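Local coordinates for VOC domain-containing protein (Streptococcus mutans, PDB 3L7T) that binds zinc and, as a member of the glyoxalase superfamily, may act as a lactoylglutathione lyase, though its true substrate remains uncharacterised, at residues S19-Y23 against V24-G28; N35-P38 against K39-Y43; E93-R96 against Q97-I100. All coordinates share one frame; numbering follows the deposited sequence.

Contact 1: S19-Y23 against V24-G28; sequences SYEFY and VNQLG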
# COMPACT_ATOMS: atom_id res chain seq x y z
N SER A 19 -6.56 -1.02 16.28
CA SER A 19 -5.88 -1.57 15.09
C SER A 19 -4.75 -2.52 15.48
O SER A 19 -4.48 -3.47 14.77
CB SER A 19 -5.37 -0.44 14.20
OG SER A 19 -6.48 0.28 13.72
N TYR A 20 -4.16 -2.30 16.65
CA TYR A 20 -3.15 -3.22 17.15
C TYR A 20 -3.84 -4.55 17.43
O TYR A 20 -3.36 -5.61 17.04
CB TYR A 20 -2.55 -2.67 18.46
CG TYR A 20 -1.49 -3.57 19.05
CD1 TYR A 20 -0.15 -3.21 19.01
CD2 TYR A 20 -1.84 -4.75 19.68
CE1 TYR A 20 0.84 -4.04 19.56
CE2 TYR A 20 -0.85 -5.61 20.20
CZ TYR A 20 0.47 -5.24 20.13
OH TYR A 20 1.42 -6.08 20.68
N GLU A 21 -4.98 -4.49 18.11
CA GLU A 21 -5.80 -5.69 18.31
C GLU A 21 -6.11 -6.43 16.98
O GLU A 21 -5.92 -7.65 16.87
CB GLU A 21 -7.10 -5.31 19.04
CG GLU A 21 -8.19 -6.39 19.06
CD GLU A 21 -7.79 -7.65 19.84
OE1 GLU A 21 -7.03 -7.53 20.82
OE2 GLU A 21 -8.23 -8.76 19.45
N PHE A 22 -6.56 -5.69 15.98
CA PHE A 22 -6.93 -6.29 14.70
C PHE A 22 -5.72 -6.98 14.04
O PHE A 22 -5.76 -8.16 13.72
CB PHE A 22 -7.51 -5.21 13.77
CG PHE A 22 -7.89 -5.70 12.40
CD1 PHE A 22 -9.12 -6.32 12.18
CD2 PHE A 22 -7.04 -5.52 11.30
CE1 PHE A 22 -9.51 -6.70 10.90
CE2 PHE A 22 -7.42 -5.91 10.03
CZ PHE A 22 -8.64 -6.54 9.83
N TYR A 23 -4.66 -6.22 13.77
CA TYR A 23 -3.49 -6.74 13.06
C TYR A 23 -2.69 -7.81 13.82
O TYR A 23 -2.17 -8.76 13.22
CB TYR A 23 -2.59 -5.57 12.61
CG TYR A 23 -3.19 -4.77 11.43
CD1 TYR A 23 -3.14 -5.28 10.13
CD2 TYR A 23 -3.83 -3.54 11.63
CE1 TYR A 23 -3.73 -4.63 9.07
CE2 TYR A 23 -4.43 -2.86 10.55
CZ TYR A 23 -4.37 -3.42 9.27
OH TYR A 23 -4.94 -2.77 8.19
N VAL A 24 -2.45 -7.56 15.09
CA VAL A 24 -1.54 -8.40 15.87
C VAL A 24 -2.33 -9.57 16.47
O VAL A 24 -1.98 -10.73 16.27
CB VAL A 24 -0.81 -7.60 16.98
CG1 VAL A 24 0.05 -8.52 17.83
CG2 VAL A 24 0.07 -6.47 16.38
N ASN A 25 -3.48 -9.30 17.06
CA ASN A 25 -4.25 -10.36 17.74
C ASN A 25 -5.26 -11.17 16.92
O ASN A 25 -5.44 -12.36 17.14
CB ASN A 25 -4.87 -9.83 19.03
CG ASN A 25 -3.81 -9.43 20.04
OD1 ASN A 25 -2.69 -9.93 19.98
ND2 ASN A 25 -4.15 -8.51 20.94
N GLN A 26 -5.90 -10.54 15.94
CA GLN A 26 -6.82 -11.25 15.07
C GLN A 26 -6.18 -11.80 13.79
O GLN A 26 -6.40 -12.96 13.40
CB GLN A 26 -8.02 -10.37 14.76
CG GLN A 26 -8.82 -10.01 16.00
CD GLN A 26 -10.15 -9.40 15.64
OE1 GLN A 26 -11.20 -10.05 15.73
NE2 GLN A 26 -10.11 -8.18 15.14
N LEU A 27 -5.33 -11.01 13.15
CA LEU A 27 -4.72 -11.47 11.91
C LEU A 27 -3.43 -12.23 12.20
O LEU A 27 -2.98 -13.02 11.39
CB LEU A 27 -4.47 -10.33 10.94
CG LEU A 27 -5.70 -9.54 10.47
CD1 LEU A 27 -5.35 -8.66 9.27
CD2 LEU A 27 -6.88 -10.47 10.17
N GLY A 28 -2.93 -12.09 13.42
CA GLY A 28 -1.76 -12.86 13.88
C GLY A 28 -0.39 -12.44 13.34
O GLY A 28 0.56 -13.22 13.41
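Val24 lies over one face of the Tyr20 ring, its CG2 methyl 3.9 Å from the ring centroid and only 6° off the ring normal, a CH-pi contact. The CG of Tyr20, anti to the backbone N (chi1 180°), lays the ring along the helix towards the next turn. Val24 N donates to Tyr20 O at 2.9 Å.

Phe22 CE2 meets Leu27 CD1 at 3.5 Å, the leucine lying over the rim of one ring face. Phe22 O takes Leu27 N at 2.9 Å, and Glu21 O takes Gln26 N at 3.0 Å; these i to i+5 bonds mark a pi-type widening before Gly28 leaves the helix. Tyr23 lays one face of its ring against the edge of Phe22, runs side by side with Leu27, pointing the same way (CD1 to CD1 4.1 Å), and hydrogen-bonds through OH to Asp124 OD2.

On the outer side, Asn25 ND2 gives Glu21 OE1 an almost straight bond (3.0 Å, 173°); OE1 is met from above the carboxylate plane but lies in the amide plane of Asn25. The i to i+5 bonds thus keep the widened turn bonded as the helix ends, while the Glu21-Asn25 bond ties two exposed polar side chains together.

Contact 2: N35-P38 against K39-Y43; sequences NHRP and KRHDY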
# COMPACT_ATOMS: atom_id res chain seq x y z
N ASN A 35 7.47 1.49 18.59
CA ASN A 35 8.11 2.70 19.11
C ASN A 35 7.17 3.87 19.18
O ASN A 35 6.34 4.09 18.29
CB ASN A 35 9.33 3.05 18.26
CG ASN A 35 10.46 2.09 18.47
OD1 ASN A 35 11.08 2.06 19.54
ND2 ASN A 35 10.73 1.28 17.46
N HIS A 36 7.31 4.68 20.20
CA HIS A 36 6.47 5.85 20.37
C HIS A 36 7.35 7.12 20.36
O HIS A 36 8.26 7.24 21.13
CB HIS A 36 5.70 5.67 21.65
CG HIS A 36 4.83 6.81 22.02
ND1 HIS A 36 4.60 7.15 23.32
CD2 HIS A 36 4.13 7.68 21.27
CE1 HIS A 36 3.80 8.19 23.37
NE2 HIS A 36 3.50 8.53 22.13
N ARG A 37 7.08 8.03 19.45
CA ARG A 37 7.77 9.29 19.38
C ARG A 37 6.75 10.38 19.23
O ARG A 37 6.38 10.74 18.16
CB ARG A 37 8.75 9.33 18.23
CG ARG A 37 9.89 8.35 18.33
CD ARG A 37 10.86 8.76 19.39
NE ARG A 37 12.04 7.91 19.45
CZ ARG A 37 12.13 6.78 20.13
NH1 ARG A 37 11.08 6.32 20.78
NH2 ARG A 37 13.25 6.10 20.13
N PRO A 38 6.28 10.87 20.36
CA PRO A 38 5.17 11.81 20.40
C PRO A 38 5.35 12.90 19.40
O PRO A 38 6.38 13.54 19.29
CB PRO A 38 5.27 12.36 21.80
CG PRO A 38 5.97 11.40 22.53
CD PRO A 38 6.86 10.67 21.67
N LYS A 39 4.28 13.10 18.65
CA LYS A 39 4.28 14.02 17.55
C LYS A 39 5.14 13.62 16.34
O LYS A 39 4.62 13.46 15.23
CB LYS A 39 4.56 15.41 18.03
CG LYS A 39 5.90 15.68 18.49
CD LYS A 39 6.00 17.15 18.87
CE LYS A 39 7.20 17.50 19.73
NZ LYS A 39 8.25 18.24 19.01
N ARG A 40 6.43 13.45 16.52
CA ARG A 40 7.21 13.06 15.39
C ARG A 40 6.44 12.02 14.59
O ARG A 40 6.12 12.24 13.45
CB ARG A 40 8.57 12.55 15.76
CG ARG A 40 9.32 12.08 14.56
CD ARG A 40 10.73 12.51 14.60
NE ARG A 40 11.38 12.04 15.80
CZ ARG A 40 11.85 10.82 15.98
NH1 ARG A 40 11.73 9.92 15.04
NH2 ARG A 40 12.45 10.52 17.08
N HIS A 41 6.17 10.88 15.18
CA HIS A 41 5.40 9.86 14.46
C HIS A 41 4.42 9.08 15.33
O HIS A 41 3.93 8.04 14.91
CB HIS A 41 6.31 8.91 13.67
CG HIS A 41 7.13 7.99 14.53
ND1 HIS A 41 6.57 7.18 15.50
CD2 HIS A 41 8.44 7.67 14.48
CE1 HIS A 41 7.51 6.44 16.04
NE2 HIS A 41 8.66 6.73 15.45
N ASP A 42 4.13 9.60 16.53
CA ASP A 42 3.26 8.88 17.46
C ASP A 42 3.68 7.41 17.54
O ASP A 42 4.89 7.15 17.71
CB ASP A 42 1.80 9.09 17.09
CG ASP A 42 1.41 10.57 17.16
OD1 ASP A 42 1.86 11.24 18.12
OD2 ASP A 42 0.73 11.08 16.22
N TYR A 43 2.73 6.46 17.46
CA TYR A 43 3.11 5.05 17.58
C TYR A 43 3.39 4.49 16.22
O TYR A 43 2.61 4.73 15.26
CB TYR A 43 2.01 4.21 18.26
CG TYR A 43 1.81 4.62 19.71
CD1 TYR A 43 2.56 4.03 20.72
CD2 TYR A 43 0.88 5.59 20.05
CE1 TYR A 43 2.39 4.38 22.04
CE2 TYR A 43 0.72 5.98 21.38
CZ TYR A 43 1.50 5.39 22.36
OH TYR A 43 1.35 5.74 23.68
O HOH W 1 1.54 9.64 20.90
O HOH W 2 14.41 9.34 18.65
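His36 and Tyr43 meet through different first torsions: the histidine CG is anti to its own N (chi1 177°), the tyrosine CG anti to its carbonyl carbon (chi1 -66°), and the two rings come to lie face on face. Their centroids are 3.9 Å apart with the planes at 9°, an offset stack across a non-hydrogen-bonded antiparallel pair. Pro38 CD lies over the rim of the opposite face of the imidazole, and a water 2.6 Å from His36 NE2 lies near Asp42 OD1 as well, bridging the two side chains.

Across the strands, Arg37 N donates to Asp42 O (2.9 Å). Arg37 O receives His41 N at 3.0 Å, in the carbonyl plane, and Asp42 N more weakly. The His41 ring turns one face to Arg37 CB, 3.9 Å from the ring centroid, while its NE2 bonds Tyr114 OH of the second subunit. Further along, the Arg37 and Arg40 side chains run alongside each other with guanidinium planes nearly perpendicular, and a second water accepts from Arg37 NE and, weakly, Arg40 NH2. Arg40 NH1 makes a salt bridge to Asp113 of the second subunit, which would help offset the proximity of two positive groups.

In the turn, Lys39 N reaches Asp42 OD1 at 3.1 Å. His41 and Asp42 together facing Arg37 form a classic beta bulge at the end of the hairpin of strands 30-37 and 42-49, beside the second subunit.

Contact 3: E93-R96 against Q97-I100; sequences EASR and QELI
Arg96 and Ile100 make the main side-chain contact along this helix, a van der Waals contact of the Ile100 CD1 methyl with the flat face of the Arg96 guanidinium. Ile100 CD1 stands over the centre of that face, 3.8 Å from Arg96 CZ, and also touches Arg96 CG. The arginine chain is extended from CG to NE, with chi1 at 177°, which carries its flat end past the isoleucine one turn on; the two side chains run at a slant to each other.

Four backbone bonds of regular i to i+4 helix run beneath. Gln97 N donates to Glu93 O, Glu98 N to Ala94 O at 2.9 Å, Leu99 N to Ser95 O, and Ile100 N to Arg96 O at 3.0 Å and 168°. Side-chain carbons fold back over the same carbonyls: Gln97, bent at chi2 (-79°), brings its CG to 3.0 Å from Glu93 O, and Ile100 CG1 lies 3.4 Å from Arg96 O.

The polar ends look elsewhere. Arg96 NE and NH2 donate to the carbonyls of Glu107 and Val106, so the guanidinium is fixed in rotation while Ile100 covers a face. Ser95 OG bonds Asp91 O, one turn back.

Within the fold, Ser95 and Leu99 turn to Leu132 of strand 129-133, seating helix 92-102 against its sheet, while Arg96 ties the helix to the loop leading to strand 110-111.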
# COMPACT_ATOMS: atom_id res chain seq x y z
N GLU A 93 -10.97 -20.29 1.16
CA GLU A 93 -12.25 -20.71 1.70
C GLU A 93 -12.15 -20.83 3.22
O GLU A 93 -12.95 -20.22 3.95
CB GLU A 93 -12.65 -22.06 1.09
CG GLU A 93 -14.16 -22.27 0.94
CD GLU A 93 -14.82 -21.33 -0.06
OE1 GLU A 93 -14.63 -21.51 -1.29
OE2 GLU A 93 -15.58 -20.44 0.38
N ALA A 94 -11.13 -21.55 3.66
CA ALA A 94 -10.89 -21.79 5.06
C ALA A 94 -10.50 -20.51 5.80
O ALA A 94 -11.05 -20.20 6.87
CB ALA A 94 -9.82 -22.87 5.23
N SER A 95 -9.56 -19.76 5.22
CA SER A 95 -9.13 -18.49 5.79
C SER A 95 -10.30 -17.56 5.99
O SER A 95 -10.41 -16.92 7.05
CB SER A 95 -8.11 -17.81 4.88
OG SER A 95 -6.84 -18.43 4.97
N ARG A 96 -11.18 -17.48 4.99
CA ARG A 96 -12.43 -16.72 5.13
C ARG A 96 -13.29 -17.22 6.29
O ARG A 96 -13.82 -16.41 7.04
CB ARG A 96 -13.23 -16.73 3.82
CG ARG A 96 -14.58 -16.03 3.89
CD ARG A 96 -15.28 -16.03 2.51
NE ARG A 96 -16.50 -15.21 2.53
CZ ARG A 96 -17.71 -15.66 2.85
NH1 ARG A 96 -17.91 -16.93 3.17
NH2 ARG A 96 -18.73 -14.81 2.92
N GLN A 97 -13.46 -18.54 6.39
CA GLN A 97 -14.16 -19.16 7.52
C GLN A 97 -13.61 -18.64 8.85
O GLN A 97 -14.37 -18.23 9.72
CB GLN A 97 -13.99 -20.69 7.51
CG GLN A 97 -14.42 -21.38 6.24
CD GLN A 97 -15.90 -21.55 6.19
OE1 GLN A 97 -16.63 -20.68 6.68
NE2 GLN A 97 -16.35 -22.70 5.71
N GLU A 98 -12.30 -18.80 9.02
CA GLU A 98 -11.64 -18.46 10.29
C GLU A 98 -11.87 -17.00 10.64
O GLU A 98 -12.11 -16.65 11.81
CB GLU A 98 -10.13 -18.73 10.24
CG GLU A 98 -9.71 -20.18 10.09
CD GLU A 98 -8.22 -20.34 9.80
OE1 GLU A 98 -7.81 -20.17 8.62
OE2 GLU A 98 -7.44 -20.61 10.74
N LEU A 99 -11.76 -16.14 9.62
CA LEU A 99 -11.96 -14.71 9.82
C LEU A 99 -13.37 -14.43 10.30
O LEU A 99 -13.57 -13.63 11.22
CB LEU A 99 -11.67 -13.93 8.54
CG LEU A 99 -10.21 -13.59 8.23
CD1 LEU A 99 -10.08 -12.86 6.89
CD2 LEU A 99 -9.63 -12.72 9.36
N ILE A 100 -14.36 -15.00 9.63
CA ILE A 100 -15.72 -14.77 10.07
C ILE A 100 -15.90 -15.24 11.50
O ILE A 100 -16.60 -14.58 12.27
CB ILE A 100 -16.73 -15.44 9.14
CG1 ILE A 100 -16.72 -14.73 7.79
CG2 ILE A 100 -18.13 -15.40 9.77
CD1 ILE A 100 -17.26 -15.58 6.63

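From the N terminus, the three contacts follow in series, none enclosing or crossing another, and each is local. Contact 1 closes the last turns of helix 16-26, just before strand 30-37. Contact 2 comes at the far end of that strand, where the chain turns back into strand 42-49; its nearest atoms lie about 8 Å from contact 1. Contact 3 belongs to helix 92-102, beside the second sheet, and lies on the opposite side of the chain's centre from contact 2, their centres about 34 Å apart. Contacts 1 and 3 touch directly, Leu27 CD2 packing on Leu99 CD2 at 3.7 Å, which joins helix 92-102 to the C-terminal end of helix 16-26.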